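Local atomic coordinates of putative endo-1,4-beta-xylanase (Bacteroides thetaiotaomicron VPI-5482, PDB entry 5MSX), a protein that probably hydrolyses O-glycosidic bonds in plant pectin as a family 43 glycoside hydrolase, and binds calcium. Residues P141-L144 / L145-K148; D360-N363 / G364-W367. One frame throughout, in Å; residues are numbered along the deposited sequence.

Contacts 1 and 2 are two local loop contacts in different parts of the chain. Contact 1, residues 141-148, is in a loop of the family 43 hydrolase region. Contact 2, residues 360-367, belongs to the F5/8 type C region and binds a calcium ion directly. Their centres are about 42 Å apart, on opposite sides of the chain's centre, and their nearest atoms are about 31 Å from each other, so they do not touch. Contact 1 binds no metal. Its Leu-144 side chain is about 10 Å from that of Asp-154, a predicted catalytic-site residue, and about 12 Å from a bound calcium ion.

Contact 1 (P141-L144 / L145-K148); sequences PSTL and LQSK. With EDO (1,2-ethanediol), chain Y.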
loop_
_atom_site.group_PDB
_atom_site.type_symbol
_atom_site.label_atom_id
_atom_site.label_comp_id
_atom_site.label_asym_id
_atom_site.label_seq_id
_atom_site.Cartn_x
_atom_site.Cartn_y
_atom_site.Cartn_z
ATOM N N PRO C 141 19.667 6.855 -9.404
ATOM C CA PRO C 141 18.356 6.710 -10.071
ATOM C C PRO C 141 17.161 6.567 -9.110
ATOM O O PRO C 141 16.031 6.722 -9.537
ATOM C CB PRO C 141 18.526 5.430 -10.907
ATOM C CG PRO C 141 19.993 5.349 -11.169
ATOM C CD PRO C 141 20.652 5.888 -9.935
ATOM N N SER C 142 17.438 6.211 -7.858
ATOM C CA SER C 142 16.520 6.213 -6.723
ATOM C C SER C 142 15.876 7.535 -6.251
ATOM O O SER C 142 15.137 7.517 -5.252
ATOM C CB SER C 142 17.256 5.659 -5.515
ATOM O OG SER C 142 17.646 4.330 -5.735
ATOM N N THR C 143 16.140 8.659 -6.914
ATOM C CA THR C 143 15.550 9.929 -6.501
ATOM C C THR C 143 14.011 9.909 -6.574
ATOM O O THR C 143 13.417 9.205 -7.415
ATOM C CB THR C 143 16.020 11.107 -7.371
ATOM O OG1 THR C 143 15.808 10.782 -8.742
ATOM C CG2 THR C 143 17.491 11.456 -7.126
ATOM N N LEU C 144 13.386 10.719 -5.716
ATOM C CA LEU C 144 11.942 10.879 -5.680
ATOM C C LEU C 144 11.416 11.447 -6.982
ATOM O O LEU C 144 10.430 10.944 -7.529
ATOM C CB LEU C 144 11.528 11.782 -4.510
ATOM C CG LEU C 144 10.021 11.971 -4.282
ATOM C CD1 LEU C 144 9.378 10.656 -3.859
ATOM C CD2 LEU C 144 9.752 13.076 -3.254
ATOM N N LEU C 145 12.024 12.511 -7.480
ATOM C CA LEU C 145 11.613 13.023 -8.784
ATOM C C LEU C 145 12.320 12.200 -9.870
ATOM O O LEU C 145 13.371 11.627 -9.632
ATOM C CB LEU C 145 11.931 14.492 -8.925
ATOM C CG LEU C 145 11.281 15.420 -7.893
ATOM C CD1 LEU C 145 11.753 16.850 -8.103
ATOM C CD2 LEU C 145 9.766 15.331 -7.984
ATOM N N GLN C 146 11.714 12.127 -11.046
ATOM C CA GLN C 146 12.208 11.286 -12.145
ATOM C C GLN C 146 12.250 12.016 -13.484
ATOM O O GLN C 146 12.474 11.397 -14.504
ATOM C CB GLN C 146 11.341 10.007 -12.229
ATOM C CG GLN C 146 11.623 8.991 -11.123
ATOM C CD GLN C 146 13.022 8.396 -11.229
ATOM O OE1 GLN C 146 13.550 8.244 -12.332
ATOM N NE2 GLN C 146 13.636 8.074 -10.088
ATOM N N SER C 147 12.080 13.335 -13.483
ATOM C CA SER C 147 12.317 14.124 -14.676
ATOM C C SER C 147 13.824 14.125 -14.966
ATOM O O SER C 147 14.621 13.754 -14.117
ATOM C CB SER C 147 11.761 15.541 -14.506
ATOM O OG SER C 147 12.089 16.098 -13.232
ATOM N N LYS C 148 14.187 14.503 -16.189
ATOM C CA LYS C 148 15.582 14.579 -16.648
ATOM C C LYS C 148 16.459 15.301 -15.613
ATOM O O LYS C 148 17.485 14.773 -15.185
ATOM C CB LYS C 148 15.615 15.301 -18.001
ATOM C CG LYS C 148 16.980 15.475 -18.659
ATOM C CD LYS C 148 16.829 16.081 -20.059
ATOM C CE LYS C 148 18.113 16.729 -20.569
ATOM N NZ LYS C 148 19.267 15.787 -20.555
HETATM C C1 EDO Y . 6.795 13.019 -11.662
HETATM O O1 EDO Y . 7.390 14.314 -11.525
HETATM C C2 EDO Y . 7.820 11.887 -11.510
HETATM O O2 EDO Y . 9.087 12.399 -11.068
#
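Thr-143 and Gln-146 tie this short loop together with three hydrogen bonds. Thr-143 OG1 donates to Leu-145 O at 2.7 Å, nearly in line with the C=O bond. The hydroxyl is placed there by chi1 of 52°, which sets OG1 between the backbone N and the carbonyl carbon. The amide of Gln-146 donates twice. Gln-146 NE2 reaches Pro-141 O at 2.8 Å, with the acceptor close to the amide plane and an N-H...O angle of 158°. Gln-146 NE2 also meets Thr-143 O at 2.9 Å. This second bond is more bent, at 140°, and its acceptor is tilted from the amide plane. The two bonds hold the amide against the backbone and fix its rotation. A bend at chi2 turns the Gln-146 chain back over the loop.

The loop runs between strand 127-128 and strand 156-159 of the family 43 hydrolase region, whose members share a five-bladed beta-propeller fold. Residues 141-148 form no regular helix or strand; the bonds just named run from side chain to backbone. Arg-130 adds bonds from outside the loop segment. Its NH1 donates to Thr-143 O, which thus has two donors, and its backbone O bonds Ser-142 OG.

The Gln-146 backbone N bonds O2 of an ethanediol molecule at 2.6 Å. This molecule probably comes from the crystallisation liquor. Gln-146 is exposed and also packs on Gly-268 of a second subunit.

The CB of Leu-144 and of Leu-145 each points away from the other half of the loop overall. Buried Leu-144 rests on Pro-116 of strand 113-119 and Val-167 of strand 165-169. The partly exposed Leu-145 side chain touches Met-114 and Trp-169 of the same two strands.

Contact 2 (D360-N363 / G364-W367); sequences DGAN and GSRW. With CA (calcium ion), chain T.
Asp-360 and Ser-365 meet beside a calcium ion, and this is the tight part of the turn. Ser-365 OG donates to Asp-360 OD2 in a very short bond of 2.5 Å. Asp-360 OD1 instead binds the calcium ion, at 2.4 Å. Ser-365 gives the metal two atoms, OG at 2.6 Å and the backbone O at 2.4 Å. Its chi1 of 65° turns OG back toward the ion. Ala-362 O also binds the calcium ion, at 2.5 Å.

This is the calcium loop of the F5/8 type C region. Phe-357 O, Trp-454 O and Glu-455 OE2 complete the site with three more ligands. Two turns shape the loop. In an Asx turn, Ala-362 N donates to the same metal-binding oxygen, Asp-360 OD1, from above the carboxylate plane, at 3.2 Å. A type I turn from Ala-362 to Ser-365 follows. Its bond from Ser-365 N to Ala-362 O is weak, at 3.4 Å.

On the looser side, the CB bond of partly exposed Asn-363 points away from residues 364-367 overall, and its side chain lies against Glu-455. Only its CB nears Gly-364 N. Its own backbone N bonds Asn-27 OD1.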
loop_
_atom_site.group_PDB
_atom_site.type_symbol
_atom_site.label_atom_id
_atom_site.label_comp_id
_atom_site.label_asym_id
_atom_site.label_seq_id
_atom_site.Cartn_x
_atom_site.Cartn_y
_atom_site.Cartn_z
ATOM N N ASP C 360 22.894 24.736 33.793
ATOM C CA ASP C 360 21.866 25.755 33.955
ATOM C C ASP C 360 20.456 25.317 33.552
ATOM O O ASP C 360 19.512 26.064 33.782
ATOM C CB ASP C 360 22.248 27.063 33.224
ATOM C CG ASP C 360 22.462 26.889 31.711
ATOM O OD1 ASP C 360 22.431 25.751 31.156
ATOM O OD2 ASP C 360 22.740 27.916 31.051
ATOM N N GLY C 361 20.284 24.137 32.972
ATOM C CA GLY C 361 18.950 23.726 32.474
ATOM C C GLY C 361 18.504 24.399 31.148
ATOM O O GLY C 361 17.344 24.296 30.778
ATOM N N ALA C 362 19.413 25.055 30.424
ATOM C CA ALA C 362 19.086 25.636 29.097
ATOM C C ALA C 362 19.849 24.920 27.989
ATOM O O ALA C 362 21.069 24.825 28.017
ATOM C CB ALA C 362 19.409 27.116 29.096
ATOM N N ASN C 363 19.132 24.408 26.999
ATOM C CA ASN C 363 19.750 23.755 25.851
ATOM C C ASN C 363 20.409 24.699 24.854
ATOM O O ASN C 363 21.083 24.220 23.948
ATOM C CB ASN C 363 18.728 22.913 25.105
ATOM C CG ASN C 363 18.295 21.696 25.886
ATOM O OD1 ASN C 363 18.971 21.276 26.784
ATOM N ND2 ASN C 363 17.162 21.122 25.521
ATOM N N GLY C 364 20.201 26.009 24.997
ATOM C CA GLY C 364 20.876 26.997 24.183
ATOM C C GLY C 364 22.267 27.375 24.649
ATOM O O GLY C 364 22.998 28.016 23.908
ATOM N N SER C 365 22.637 26.984 25.876
ATOM C CA SER C 365 23.954 27.305 26.401
ATOM C C SER C 365 24.828 26.078 26.643
ATOM O O SER C 365 24.330 24.989 26.971
ATOM C CB SER C 365 23.805 28.063 27.695
ATOM O OG SER C 365 23.212 27.274 28.700
ATOM N N ARG C 366 26.136 26.277 26.514
ATOM C CA ARG C 366 27.102 25.211 26.674
ATOM C C ARG C 366 28.404 25.712 27.289
ATOM O O ARG C 366 28.843 26.846 27.013
ATOM C CB ARG C 366 27.429 24.597 25.304
ATOM C CG ARG C 366 27.668 25.656 24.251
ATOM C CD ARG C 366 27.975 25.060 22.914
ATOM N NE ARG C 366 28.138 26.146 21.976
ATOM C CZ ARG C 366 28.761 26.070 20.817
ATOM N NH1 ARG C 366 29.261 24.931 20.398
ATOM N NH2 ARG C 366 28.860 27.148 20.069
ATOM N N TRP C 367 29.022 24.842 28.090
ATOM C CA TRP C 367 30.464 24.948 28.400
ATOM C C TRP C 367 31.220 24.466 27.196
ATOM O O TRP C 367 30.799 23.507 26.545
ATOM C CB TRP C 367 30.853 24.108 29.619
ATOM C CG TRP C 367 32.343 23.898 29.795
ATOM C CD1 TRP C 367 33.273 24.850 30.093
ATOM C CD2 TRP C 367 33.059 22.668 29.673
ATOM N NE1 TRP C 367 34.526 24.296 30.163
ATOM C CE2 TRP C 367 34.429 22.954 29.930
ATOM C CE3 TRP C 367 32.679 21.337 29.411
ATOM C CZ2 TRP C 367 35.436 21.963 29.905
ATOM C CZ3 TRP C 367 33.697 20.330 29.374
ATOM C CH2 TRP C 367 35.058 20.665 29.616
HETATM CA CA CA T . 23.247 24.709 29.122
#